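Local coordinates for Xaa-Pro dipeptidase (PDB 3I7M), which probably acts as a manganese-dependent metallo-exopeptidase of the Xaa-Pro dipeptidase type (peptidase family M24B), represented here by its N-terminal creatinase/prolidase domain, at residues E7-W12 with L128-F133; S19-S24 with H101-K106; K27-L32 with R42-V47; F57-E62 with I76-H81. All blocks are in the same frame, centred on the assembly; numbering follows the deposited sequence.

Contact 1 of 4, residues E7-W12 with L128-F133; sequences EQIQQW and LDITSF
W12 is the residue on which this contact turns: its indole takes I130 and F133 on one face. The two segments join the N-terminal helix 5-15 of the creatinase/prolidase N-terminal domain to the turn between edge strand 125-129 and helix 131-136, so both ends of the chain are packed together. In a CH-pi contact, I130 CG1 stands 3.7 Å from the centroid of the W12 six-membered ring and only 4° off its normal, and I130 CD1 lies 3.5 Å from W12 CE3. The aromatic pair is oblique, the W12 five-membered ring and the F133 ring having centroids 4.2 Å apart and planes at 36°. CG of W12 stands anti to the backbone N (chi1 -179°), carrying the indole off the helix toward 128-133. The W12 and F133 side chains slide past each other in opposite directions, and W12 CB rests over the phenyl face, 4.0 Å from its centroid. Apolar packing by I9 is lighter: I9 CG2 meets I130 CD1 at 3.9 Å, the two side chains crossing at about a right angle, while I9 CG1 comes to the phenyl edge, 4.1 Å from F133 CE2. Side-chain polar bonds sit on the 128-133 side, where D129 OD1 also accepts from K106 N. It takes a capping bond from T131 N from above the carboxylate plane, and T131 OG1 on its syn side at 2.7 Å.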
loop_
_atom_site.group_PDB
_atom_site.type_symbol
_atom_site.label_atom_id
_atom_site.label_comp_id
_atom_site.label_asym_id
_atom_site.label_seq_id
_atom_site.Cartn_x
_atom_site.Cartn_y
_atom_site.Cartn_z
ATOM N N GLU A 7 8.594 -10.077 3.596
ATOM C CA GLU A 7 8.283 -11.440 3.098
ATOM C C GLU A 7 7.138 -12.123 3.878
ATOM O O GLU A 7 6.329 -12.853 3.301
ATOM C CB GLU A 7 9.547 -12.348 3.013
ATOM C CG GLU A 7 10.621 -11.774 2.103
ATOM C CD GLU A 7 11.996 -12.450 2.237
ATOM O OE1 GLU A 7 12.381 -12.911 3.333
ATOM O OE2 GLU A 7 12.713 -12.444 1.217
ATOM N N GLN A 8 7.030 -11.878 5.185
ATOM C CA GLN A 8 5.910 -12.346 5.934
ATOM C C GLN A 8 4.582 -11.798 5.403
ATOM O O GLN A 8 3.603 -12.547 5.303
ATOM C CB GLN A 8 6.047 -11.991 7.421
ATOM C CG GLN A 8 7.163 -12.758 8.169
ATOM C CD GLN A 8 7.291 -12.264 9.613
ATOM O OE1 GLN A 8 6.380 -12.422 10.405
ATOM N NE2 GLN A 8 8.421 -11.669 9.949
ATOM N N ILE A 9 4.564 -10.506 5.068
ATOM C CA ILE A 9 3.332 -9.937 4.487
ATOM C C ILE A 9 3.042 -10.474 3.121
ATOM O O ILE A 9 1.883 -10.732 2.788
ATOM C CB ILE A 9 3.389 -8.410 4.488
ATOM C CG1 ILE A 9 3.444 -7.927 5.932
ATOM C CG2 ILE A 9 2.100 -7.782 3.922
ATOM C CD1 ILE A 9 3.907 -6.521 6.123
ATOM N N GLN A 10 4.087 -10.640 2.322
ATOM C CA GLN A 10 3.887 -11.227 1.018
ATOM C C GLN A 10 3.304 -12.620 1.137
ATOM O O GLN A 10 2.384 -12.990 0.409
ATOM C CB GLN A 10 5.225 -11.238 0.267
ATOM C CG GLN A 10 5.151 -12.006 -0.999
ATOM C CD GLN A 10 6.420 -11.804 -1.787
ATOM O OE1 GLN A 10 7.455 -12.398 -1.474
ATOM N NE2 GLN A 10 6.371 -10.909 -2.771
ATOM N N GLN A 11 3.828 -13.381 2.091
ATOM C CA GLN A 11 3.358 -14.744 2.281
ATOM C C GLN A 11 1.875 -14.779 2.683
ATOM O O GLN A 11 1.065 -15.586 2.195
ATOM C CB GLN A 11 4.242 -15.456 3.325
ATOM C CG GLN A 11 3.848 -16.883 3.597
ATOM C CD GLN A 11 4.568 -17.456 4.796
ATOM O OE1 GLN A 11 4.057 -17.425 5.930
ATOM N NE2 GLN A 11 5.759 -17.994 4.559
ATOM N N TRP A 12 1.523 -13.881 3.593
ATOM C CA TRP A 12 0.146 -13.754 4.082
ATOM C C TRP A 12 -0.770 -13.437 2.909
ATOM O O TRP A 12 -1.840 -14.002 2.770
ATOM C CB TRP A 12 0.058 -12.682 5.199
ATOM C CG TRP A 12 -1.298 -12.504 5.783
ATOM C CD1 TRP A 12 -1.790 -13.064 6.911
ATOM C CD2 TRP A 12 -2.398 -11.698 5.239
ATOM N NE1 TRP A 12 -3.084 -12.640 7.134
ATOM C CE2 TRP A 12 -3.483 -11.825 6.111
ATOM C CE3 TRP A 12 -2.523 -10.849 4.135
ATOM C CZ2 TRP A 12 -4.697 -11.176 5.891
ATOM C CZ3 TRP A 12 -3.715 -10.252 3.894
ATOM C CH2 TRP A 12 -4.814 -10.419 4.760
ATOM N N LEU A 128 -10.864 -8.610 2.461
ATOM C CA LEU A 128 -9.764 -9.093 3.295
ATOM C C LEU A 128 -9.225 -7.975 4.219
ATOM O O LEU A 128 -9.013 -6.839 3.765
ATOM C CB LEU A 128 -8.607 -9.553 2.426
ATOM C CG LEU A 128 -8.807 -10.844 1.644
ATOM C CD1 LEU A 128 -7.637 -11.055 0.701
ATOM C CD2 LEU A 128 -8.934 -12.065 2.528
ATOM N N ASP A 129 -8.966 -8.289 5.479
ATOM C CA ASP A 129 -8.537 -7.348 6.494
ATOM C C ASP A 129 -7.251 -7.888 7.065
ATOM O O ASP A 129 -7.213 -8.964 7.624
ATOM C CB ASP A 129 -9.619 -7.180 7.560
ATOM C CG ASP A 129 -9.356 -6.036 8.494
ATOM O OD1 ASP A 129 -8.326 -5.363 8.356
ATOM O OD2 ASP A 129 -10.235 -5.801 9.349
ATOM N N ILE A 130 -6.177 -7.123 6.916
ATOM C CA ILE A 130 -4.868 -7.475 7.469
ATOM C C ILE A 130 -4.615 -6.847 8.838
ATOM O O ILE A 130 -3.564 -7.095 9.438
ATOM C CB ILE A 130 -3.726 -7.177 6.461
ATOM C CG1 ILE A 130 -2.471 -7.984 6.741
ATOM C CG2 ILE A 130 -3.487 -5.644 6.320
ATOM C CD1 ILE A 130 -1.444 -7.910 5.644
ATOM N N THR A 131 -5.632 -6.153 9.381
ATOM C CA THR A 131 -5.486 -5.449 10.669
ATOM C C THR A 131 -4.928 -6.379 11.769
ATOM O O THR A 131 -3.934 -6.065 12.407
ATOM C CB THR A 131 -6.812 -4.841 11.100
ATOM O OG1 THR A 131 -7.135 -3.805 10.176
ATOM C CG2 THR A 131 -6.688 -4.226 12.553
ATOM N N SER A 132 -5.573 -7.530 11.958
ATOM C CA SER A 132 -5.193 -8.442 13.023
ATOM C C SER A 132 -3.788 -9.021 12.797
ATOM O O SER A 132 -2.985 -9.170 13.759
ATOM C CB SER A 132 -6.214 -9.563 13.130
ATOM O OG SER A 132 -5.772 -10.514 14.061
ATOM N N PHE A 133 -3.485 -9.417 11.550
ATOM C CA PHE A 133 -2.169 -9.983 11.193
ATOM C C PHE A 133 -1.025 -8.957 11.536
ATOM O O PHE A 133 0.003 -9.269 12.191
ATOM C CB PHE A 133 -2.083 -10.428 9.761
ATOM C CG PHE A 133 -0.694 -10.957 9.351
ATOM C CD1 PHE A 133 -0.309 -12.267 9.616
ATOM C CD2 PHE A 133 0.218 -10.160 8.700
ATOM C CE1 PHE A 133 0.964 -12.730 9.275
ATOM C CE2 PHE A 133 1.463 -10.626 8.340
ATOM C CZ PHE A 133 1.836 -11.923 8.628
#

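Contact 2 of 4, residues S19-S24 with H101-K106; sequences SMTYLS and HVAIEK
S19 N donates to H101 O at 2.7 Å, the first of three backbone bonds between 19-24 and 101-106. At this end H101 N donates to a water weakly bonded to S19 OG, whose stronger partner is E100 N, and H101 ND1 bonds D127 OD1. A103 N then gives its hydrogen to M20 O, a selenomethionine carbonyl, at 3.1 Å, and Y22 N returns to A103 O at 2.8 Å, an almost straight bond. A103 therefore has both backbone polar atoms satisfied. Beyond Y22 the direct backbone-to-backbone pairing stops and a water takes over: it donates to Y22 O (2.7 Å), accepts from E105 N and bonds S24 OG, which also meets Q108 NE2. E105 reaches back across the gap with its chain extended beyond CG. Its OE1 receives S24 N at 2.9 Å nearly along its C-O axis and is also bonded by N25 N, while OE2 pairs with T28 OG1. An alanine at E105 would probably leave S24 N, N25 N and T28 OG1 without this shared partner and strip the packing from L23 CD2. T21 OG1, bonded to T13 OG1, sits 3.5 Å from A103 CB. On the other face M20 CE touches both V102 methyls, and Y22 CB meets I104 CG2. With strand axes 27° apart and T21 bridged to A103, this is a parallel pair inside the mixed sheet of a creatinase/prolidase N-terminal domain.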
loop_
_atom_site.group_PDB
_atom_site.type_symbol
_atom_site.label_atom_id
_atom_site.label_comp_id
_atom_site.label_asym_id
_atom_site.label_seq_id
_atom_site.Cartn_x
_atom_site.Cartn_y
_atom_site.Cartn_z
ATOM N N SER A 19 -4.644 -10.463 -4.552
ATOM C CA SER A 19 -3.844 -9.900 -5.578
ATOM C C SER A 19 -2.788 -8.927 -5.082
ATOM O O SER A 19 -1.734 -8.722 -5.729
ATOM C CB SER A 19 -4.693 -9.151 -6.600
ATOM O OG SER A 19 -5.634 -10.026 -7.253
HETATM N N MSE A 20 -3.132 -8.258 -3.994
HETATM C CA MSE A 20 -2.208 -7.290 -3.394
HETATM C C MSE A 20 -2.753 -6.945 -2.035
HETATM O O MSE A 20 -3.923 -7.154 -1.722
HETATM C CB MSE A 20 -1.995 -6.053 -4.197
HETATM C CG MSE A 20 -3.266 -5.281 -4.353
HETATM SE SE MSE A 20 -3.066 -3.821 -5.596
HETATM C CE MSE A 20 -4.605 -2.911 -5.237
ATOM N N THR A 21 -1.849 -6.410 -1.212
ATOM C CA THR A 21 -2.161 -5.809 0.077
ATOM C C THR A 21 -1.812 -4.331 0.008
ATOM O O THR A 21 -0.672 -4.005 -0.371
ATOM C CB THR A 21 -1.402 -6.531 1.135
ATOM O OG1 THR A 21 -1.980 -7.843 1.282
ATOM C CG2 THR A 21 -1.502 -5.831 2.462
ATOM N N TYR A 22 -2.746 -3.477 0.422
ATOM C CA TYR A 22 -2.555 -2.013 0.410
ATOM C C TYR A 22 -2.457 -1.584 1.842
ATOM O O TYR A 22 -3.473 -1.638 2.573
ATOM C CB TYR A 22 -3.741 -1.389 -0.316
ATOM C CG TYR A 22 -3.657 0.119 -0.364
ATOM C CD1 TYR A 22 -3.050 0.741 -1.444
ATOM C CD2 TYR A 22 -4.297 0.891 0.554
ATOM C CE1 TYR A 22 -2.948 2.125 -1.473
ATOM C CE2 TYR A 22 -4.201 2.315 0.520
ATOM C CZ TYR A 22 -3.562 2.863 -0.531
ATOM O OH TYR A 22 -3.433 4.263 -0.561
ATOM N N LEU A 23 -1.271 -1.174 2.308
ATOM C CA LEU A 23 -1.023 -0.723 3.701
ATOM C C LEU A 23 -1.052 0.804 3.729
ATOM O O LEU A 23 -0.377 1.459 2.887
ATOM C CB LEU A 23 0.310 -1.235 4.146
ATOM C CG LEU A 23 0.402 -2.757 4.204
ATOM C CD1 LEU A 23 1.839 -3.103 4.629
ATOM C CD2 LEU A 23 -0.638 -3.433 5.074
ATOM N N SER A 24 -1.870 1.317 4.634
ATOM C CA SER A 24 -2.105 2.771 4.779
ATOM C C SER A 24 -1.857 3.292 6.172
ATOM O O SER A 24 -1.918 4.535 6.360
ATOM C CB SER A 24 -3.562 3.059 4.371
ATOM O OG SER A 24 -4.470 2.279 5.164
ATOM N N HIS A 101 -9.092 -9.947 -5.241
ATOM C CA HIS A 101 -9.147 -9.718 -3.813
ATOM C C HIS A 101 -8.014 -8.818 -3.390
ATOM O O HIS A 101 -6.859 -9.033 -3.788
ATOM C CB HIS A 101 -9.162 -11.005 -3.019
ATOM C CG HIS A 101 -10.325 -11.856 -3.327
ATOM N ND1 HIS A 101 -11.521 -11.754 -2.659
ATOM C CD2 HIS A 101 -10.526 -12.718 -4.348
ATOM C CE1 HIS A 101 -12.372 -12.633 -3.177
ATOM N NE2 HIS A 101 -11.802 -13.203 -4.222
ATOM N N VAL A 102 -8.338 -7.741 -2.668
ATOM C CA VAL A 102 -7.382 -6.769 -2.138
ATOM C C VAL A 102 -7.502 -6.704 -0.631
ATOM O O VAL A 102 -8.614 -6.610 -0.102
ATOM C CB VAL A 102 -7.575 -5.351 -2.756
ATOM C CG1 VAL A 102 -6.538 -4.424 -2.188
ATOM C CG2 VAL A 102 -7.481 -5.412 -4.275
ATOM N N ALA A 103 -6.401 -6.852 0.099
ATOM C CA ALA A 103 -6.388 -6.710 1.540
ATOM C C ALA A 103 -6.022 -5.280 1.900
ATOM O O ALA A 103 -5.171 -4.665 1.243
ATOM C CB ALA A 103 -5.366 -7.655 2.131
ATOM N N ILE A 104 -6.723 -4.770 2.902
ATOM C CA ILE A 104 -6.491 -3.418 3.435
ATOM C C ILE A 104 -6.452 -3.496 4.976
ATOM O O ILE A 104 -6.852 -4.525 5.564
ATOM C CB ILE A 104 -7.533 -2.385 2.959
ATOM C CG1 ILE A 104 -8.936 -2.920 3.144
ATOM C CG2 ILE A 104 -7.252 -2.037 1.484
ATOM C CD1 ILE A 104 -9.983 -1.877 3.041
ATOM N N GLU A 105 -6.051 -2.434 5.633
ATOM C CA GLU A 105 -6.045 -2.297 7.074
ATOM C C GLU A 105 -7.362 -1.601 7.408
ATOM O O GLU A 105 -7.475 -0.371 7.557
ATOM C CB GLU A 105 -4.865 -1.418 7.521
ATOM C CG GLU A 105 -3.559 -2.119 7.181
ATOM C CD GLU A 105 -2.386 -1.334 7.680
ATOM O OE1 GLU A 105 -1.889 -0.442 6.940
ATOM O OE2 GLU A 105 -1.901 -1.635 8.794
ATOM N N LYS A 106 -8.398 -2.397 7.566
ATOM C CA LYS A 106 -9.750 -1.844 7.669
ATOM C C LYS A 106 -9.979 -1.060 8.929
ATOM O O LYS A 106 -10.847 -0.190 8.990
ATOM C CB LYS A 106 -10.801 -2.950 7.584
ATOM C CG LYS A 106 -10.777 -3.584 6.235
ATOM C CD LYS A 106 -11.983 -4.540 5.971
ATOM C CE LYS A 106 -12.086 -4.962 4.504
ATOM N NZ LYS A 106 -13.304 -5.907 4.262
HETATM O O HOH W 1 -7.354 -12.443 -5.700
HETATM O O HOH W 2 -5.171 -0.194 4.102
#

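Contact 3 of 4, residues K27-L32 with R42-V47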
loop_
_atom_site.group_PDB
_atom_site.type_symbol
_atom_site.label_atom_id
_atom_site.label_comp_id
_atom_site.label_asym_id
_atom_site.label_seq_id
_atom_site.Cartn_x
_atom_site.Cartn_y
_atom_site.Cartn_z
ATOM N N LYS A 27 1.476 3.879 11.295
ATOM C CA LYS A 27 2.190 3.026 12.307
ATOM C C LYS A 27 2.700 1.763 11.671
ATOM O O LYS A 27 3.786 1.280 11.989
ATOM C CB LYS A 27 1.287 2.698 13.464
ATOM C CG LYS A 27 0.837 3.905 14.329
ATOM C CD LYS A 27 1.933 4.442 15.271
ATOM C CE LYS A 27 1.488 5.754 15.975
ATOM N NZ LYS A 27 2.578 6.445 16.796
ATOM N N THR A 28 1.937 1.166 10.744
ATOM C CA THR A 28 2.409 -0.008 10.047
ATOM C C THR A 28 3.575 0.332 9.131
ATOM O O THR A 28 4.571 -0.394 9.080
ATOM C CB THR A 28 1.264 -0.597 9.206
ATOM O OG1 THR A 28 0.201 -0.848 10.100
ATOM C CG2 THR A 28 1.705 -1.881 8.510
ATOM N N ILE A 29 3.487 1.436 8.389
ATOM C CA ILE A 29 4.561 1.838 7.506
ATOM C C ILE A 29 5.846 2.130 8.303
ATOM O O ILE A 29 6.911 1.691 7.873
ATOM C CB ILE A 29 4.093 2.995 6.572
ATOM C CG1 ILE A 29 3.021 2.424 5.634
ATOM C CG2 ILE A 29 5.272 3.622 5.781
ATOM C CD1 ILE A 29 2.315 3.480 4.783
ATOM N N GLU A 30 5.676 2.748 9.449
ATOM C CA GLU A 30 6.859 3.013 10.321
ATOM C C GLU A 30 7.439 1.693 10.787
ATOM O O GLU A 30 8.675 1.530 10.835
ATOM C CB GLU A 30 6.492 3.886 11.507
ATOM C CG GLU A 30 7.737 4.285 12.331
ATOM C CD GLU A 30 7.457 5.289 13.411
ATOM O OE1 GLU A 30 6.282 5.637 13.676
ATOM O OE2 GLU A 30 8.454 5.712 14.054
ATOM N N TYR A 31 6.598 0.781 11.196
ATOM C CA TYR A 31 7.079 -0.538 11.664
ATOM C C TYR A 31 7.875 -1.261 10.571
ATOM O O TYR A 31 8.894 -1.947 10.854
ATOM C CB TYR A 31 5.874 -1.357 12.155
ATOM C CG TYR A 31 6.234 -2.755 12.692
ATOM C CD1 TYR A 31 6.899 -2.905 13.908
ATOM C CD2 TYR A 31 5.950 -3.900 11.948
ATOM C CE1 TYR A 31 7.270 -4.184 14.375
ATOM C CE2 TYR A 31 6.281 -5.152 12.399
ATOM C CZ TYR A 31 6.931 -5.302 13.602
ATOM O OH TYR A 31 7.221 -6.612 13.985
ATOM N N LEU A 32 7.467 -1.133 9.330
ATOM C CA LEU A 32 8.094 -1.862 8.225
ATOM C C LEU A 32 9.302 -1.139 7.623
ATOM O O LEU A 32 10.215 -1.777 7.047
ATOM C CB LEU A 32 7.076 -2.136 7.126
ATOM C CG LEU A 32 5.973 -3.071 7.499
ATOM C CD1 LEU A 32 4.938 -3.042 6.356
ATOM C CD2 LEU A 32 6.504 -4.485 7.742
ATOM N N ARG A 42 -2.823 13.889 2.676
ATOM C CA ARG A 42 -2.291 13.289 1.465
ATOM C C ARG A 42 -2.190 11.753 1.558
ATOM O O ARG A 42 -2.607 11.137 2.549
ATOM C CB ARG A 42 -0.984 13.942 1.047
ATOM C CG ARG A 42 -1.179 15.370 0.371
ATOM C CD ARG A 42 0.180 16.024 0.186
ATOM N NE ARG A 42 0.210 17.431 -0.158
ATOM C CZ ARG A 42 -0.167 18.369 0.678
ATOM N NH1 ARG A 42 -0.036 19.639 0.353
ATOM N NH2 ARG A 42 -0.633 18.045 1.865
ATOM N N VAL A 43 -1.682 11.141 0.512
ATOM C CA VAL A 43 -1.759 9.693 0.366
ATOM C C VAL A 43 -0.358 9.107 0.496
ATOM O O VAL A 43 0.579 9.426 -0.275
ATOM C CB VAL A 43 -2.408 9.284 -0.974
ATOM C CG1 VAL A 43 -2.411 7.736 -1.132
ATOM C CG2 VAL A 43 -3.757 9.861 -1.119
ATOM N N LEU A 44 -0.152 8.268 1.504
ATOM C CA LEU A 44 1.069 7.493 1.735
ATOM C C LEU A 44 0.662 6.029 1.838
ATOM O O LEU A 44 -0.253 5.714 2.633
ATOM C CB LEU A 44 1.727 7.923 3.011
ATOM C CG LEU A 44 2.885 7.075 3.534
ATOM C CD1 LEU A 44 4.139 7.200 2.635
ATOM C CD2 LEU A 44 3.233 7.411 4.979
ATOM N N ALA A 45 1.259 5.184 1.021
ATOM C CA ALA A 45 0.868 3.767 1.027
ATOM C C ALA A 45 2.047 2.899 0.762
ATOM O O ALA A 45 3.028 3.309 0.125
ATOM C CB ALA A 45 -0.196 3.549 -0.099
ATOM N N LEU A 46 1.940 1.663 1.210
ATOM C CA LEU A 46 2.927 0.623 0.937
ATOM C C LEU A 46 2.167 -0.567 0.352
ATOM O O LEU A 46 1.246 -1.073 0.998
ATOM C CB LEU A 46 3.716 0.267 2.186
ATOM C CG LEU A 46 5.007 -0.519 1.994
ATOM C CD1 LEU A 46 5.861 -0.419 3.272
ATOM C CD2 LEU A 46 4.646 -1.930 1.657
ATOM N N VAL A 47 2.458 -0.932 -0.882
ATOM C CA VAL A 47 1.725 -1.955 -1.624
ATOM C C VAL A 47 2.568 -3.186 -1.734
ATOM O O VAL A 47 3.712 -3.132 -2.151
ATOM C CB VAL A 47 1.332 -1.475 -3.000
ATOM C CG1 VAL A 47 0.618 -2.582 -3.803
ATOM C CG2 VAL A 47 0.488 -0.183 -2.824
#
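I29 and L44 reach toward each other tip to tip, CD1 of the isoleucine stopping 3.8 Å from L44 CG and 4.0 Å from L44 CD2. I29 is thrown forward by its torsions: CG1 stands anti to the carbonyl carbon (chi1 -67°), and chi2 of 172° extends CD1 away from the helix. The same methyl also settles over the strand backbone, 4.0 Å from A45 CA and equally far from L46 N, so a single branch tip touches three consecutive residues. Against L46 the orientation changes. The two side chains slide past each other in opposite directions, and the closest atoms of the pair's side chains are now shaft atoms, I29 CG1 to L46 CB at 4.1 Å. These contacts place helix 26-33 over one face of the mixed sheet of the creatinase/prolidase N-terminal domain: the axes of 27-32 and strand 45-47 pass 9.1 Å apart at 61°, with I29 and L46 nearest each other in the backbone, 6.9 Å between CA atoms. Alternation along the strand matches this, since L44 and L46 turn their CB atoms to the helix while A45 turns its CB away, to the face where it meets Y22. One helical turn after I29, L32 supplies the remaining contact. L32 and L46 cross obliquely and meet through their branch tips, CD1 to CD1 at 4.2 Å. L32 also touches L23 and I9, L46 touches I56 and W71, and L44 also touches F35 and S37.

Contact 4 of 4, residues F57-E62 with I76-H81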
loop_
_atom_site.group_PDB
_atom_site.type_symbol
_atom_site.label_atom_id
_atom_site.label_comp_id
_atom_site.label_asym_id
_atom_site.label_seq_id
_atom_site.Cartn_x
_atom_site.Cartn_y
_atom_site.Cartn_z
ATOM N N PHE A 57 4.193 4.511 -2.167
ATOM C CA PHE A 57 3.636 5.656 -2.884
ATOM C C PHE A 57 3.458 6.774 -1.877
ATOM O O PHE A 57 2.955 6.553 -0.764
ATOM C CB PHE A 57 2.290 5.297 -3.503
ATOM C CG PHE A 57 1.755 6.338 -4.371
ATOM C CD1 PHE A 57 2.074 6.373 -5.732
ATOM C CD2 PHE A 57 0.903 7.331 -3.883
ATOM C CE1 PHE A 57 1.579 7.402 -6.558
ATOM C CE2 PHE A 57 0.438 8.328 -4.761
ATOM C CZ PHE A 57 0.805 8.311 -6.062
ATOM N N ALA A 58 3.962 7.986 -2.167
ATOM C CA ALA A 58 4.026 9.037 -1.213
ATOM C C ALA A 58 3.954 10.383 -1.845
ATOM O O ALA A 58 4.250 10.511 -3.022
ATOM C CB ALA A 58 5.321 8.956 -0.402
ATOM N N PRO A 59 3.669 11.441 -1.073
ATOM C CA PRO A 59 3.850 12.801 -1.599
ATOM C C PRO A 59 5.292 13.008 -2.010
ATOM O O PRO A 59 6.208 12.523 -1.370
ATOM C CB PRO A 59 3.410 13.686 -0.456
ATOM C CG PRO A 59 2.561 12.728 0.503
ATOM C CD PRO A 59 3.199 11.429 0.337
ATOM N N ALA A 60 5.489 13.739 -3.111
ATOM C CA ALA A 60 6.808 13.953 -3.684
ATOM C C ALA A 60 7.854 14.432 -2.675
ATOM O O ALA A 60 8.991 13.953 -2.717
ATOM C CB ALA A 60 6.703 14.921 -4.838
ATOM N N LEU A 61 7.461 15.283 -1.759
ATOM C CA LEU A 61 8.435 15.804 -0.815
ATOM C C LEU A 61 8.825 14.831 0.269
ATOM O O LEU A 61 9.793 15.086 0.980
ATOM C CB LEU A 61 7.971 17.148 -0.253
ATOM C CG LEU A 61 7.914 18.235 -1.262
ATOM C CD1 LEU A 61 7.234 19.536 -0.685
ATOM C CD2 LEU A 61 9.377 18.570 -1.701
ATOM N N GLU A 62 8.053 13.761 0.463
ATOM C CA GLU A 62 8.413 12.774 1.449
ATOM C C GLU A 62 9.344 11.710 0.849
ATOM O O GLU A 62 9.914 10.924 1.575
ATOM C CB GLU A 62 7.145 12.099 2.030
ATOM C CG GLU A 62 6.288 13.035 2.865
ATOM C CD GLU A 62 4.966 12.405 3.328
ATOM O OE1 GLU A 62 4.911 11.183 3.594
ATOM O OE2 GLU A 62 3.976 13.152 3.463
ATOM N N ILE A 76 7.473 5.978 -5.245
ATOM C CA ILE A 76 6.839 6.722 -6.271
ATOM C C ILE A 76 6.181 7.928 -5.644
ATOM O O ILE A 76 5.386 7.811 -4.723
ATOM C CB ILE A 76 5.736 5.898 -7.018
ATOM C CG1 ILE A 76 6.347 4.646 -7.669
ATOM C CG2 ILE A 76 5.019 6.711 -8.056
ATOM C CD1 ILE A 76 6.429 3.488 -6.758
ATOM N N GLY A 77 6.529 9.104 -6.112
ATOM C CA GLY A 77 5.936 10.296 -5.594
ATOM C C GLY A 77 4.871 10.903 -6.448
ATOM O O GLY A 77 4.783 10.635 -7.670
ATOM N N TYR A 78 4.087 11.727 -5.816
ATOM C CA TYR A 78 3.073 12.498 -6.531
ATOM C C TYR A 78 3.048 13.912 -6.059
ATOM O O TYR A 78 3.272 14.260 -4.886
ATOM C CB TYR A 78 1.679 11.854 -6.448
ATOM C CG TYR A 78 0.880 12.144 -5.204
ATOM C CD1 TYR A 78 -0.174 12.996 -5.211
ATOM C CD2 TYR A 78 1.176 11.476 -4.004
ATOM C CE1 TYR A 78 -0.903 13.293 -4.116
ATOM C CE2 TYR A 78 0.415 11.758 -2.877
ATOM C CZ TYR A 78 -0.626 12.619 -2.937
ATOM O OH TYR A 78 -1.407 12.853 -1.812
ATOM N N LEU A 79 2.698 14.807 -7.003
ATOM C CA LEU A 79 2.593 16.243 -6.729
ATOM C C LEU A 79 1.198 16.602 -6.303
ATOM O O LEU A 79 0.273 15.855 -6.586
ATOM C CB LEU A 79 3.062 17.064 -7.936
ATOM C CG LEU A 79 4.573 16.846 -8.159
ATOM C CD1 LEU A 79 4.918 17.154 -9.652
ATOM C CD2 LEU A 79 5.403 17.661 -7.241
ATOM N N ASP A 80 1.073 17.753 -5.636
ATOM C CA ASP A 80 -0.106 18.100 -4.833
ATOM C C ASP A 80 -1.404 18.097 -5.644
ATOM O O ASP A 80 -2.483 17.858 -5.087
ATOM C CB ASP A 80 0.102 19.470 -4.119
ATOM C CG ASP A 80 1.147 19.408 -2.994
ATOM O OD1 ASP A 80 1.520 18.272 -2.604
ATOM O OD2 ASP A 80 1.578 20.471 -2.474
ATOM N N HIS A 81 -1.305 18.378 -6.951
ATOM C CA HIS A 81 -2.503 18.494 -7.769
ATOM C C HIS A 81 -2.724 17.286 -8.703
ATOM O O HIS A 81 -3.685 17.230 -9.457
ATOM C CB HIS A 81 -2.488 19.817 -8.514
ATOM C CG HIS A 81 -2.367 21.011 -7.611
ATOM N ND1 HIS A 81 -3.402 21.434 -6.802
ATOM C CD2 HIS A 81 -1.325 21.847 -7.365
ATOM C CE1 HIS A 81 -3.002 22.487 -6.103
ATOM N NE2 HIS A 81 -1.752 22.765 -6.434
#
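F57 lays its ring against both I76 and Y78. F57 CD1 meets I76 CG2 at 3.8 Å, the two side chains crossing at about a right angle. On the other side of the ring, F57 CE2 comes to 3.3 Å from Y78 CD2. The phenyl and phenol planes are nearly parallel, 14° apart, but are slid so far that they barely overlap, with centroids 5.3 Å apart. Y78 holds CG in the crowded position between its backbone N and carbonyl carbon (chi1 83°), and its ring runs alongside P59, CE2 lying 4.1 Å from P59 CG. An alanine at F57 would probably open a gap between I76, Y78 and the helix 84-94 residues P84, M87 and I88, leaving the tyrosine ring less firmly held. Outside this core the backbones pair in parallel: A58 N donates to I76 O at 2.9 Å, Y78 N to A58 O, and A60 N to Y78 O. The last donor rises 37° out of the carbonyl plane as the chain turns away. G77 is tight here, for a CB on it would fall 3.1 Å from A60 CA. At the polar edge Y78 OH bonds V43 N and D80 forms a salt bridge with R42. The chemistry implies that backbone bonds fix the register of this beta-alpha-beta unit, while the F57 ring, wedged between I76, Y78 and helix 84-94, ties the strand pair to that helix.

Overall arrangement
From the N terminus, helix 5-15 opens the longest loop, closed by contact 1 when 128-133 returns near the C terminus. Within it, strand 20-23 opens the next, closed by contact 2 at 101-106. Contacts 3 and 4 both lie inside that second loop, one after the other, so none of the four cross. All reach the same mixed sheet. Contacts 1 and 2 touch through the neighbouring strands 101-104 and 125-129, contacts 2 and 3 through E105 with T28 and L23 with L46, and contacts 3 and 4 through A45 with F57 and R42 with D80. Contacts 1 and 4, at opposite sides of the domain, have centres about 25 Å apart.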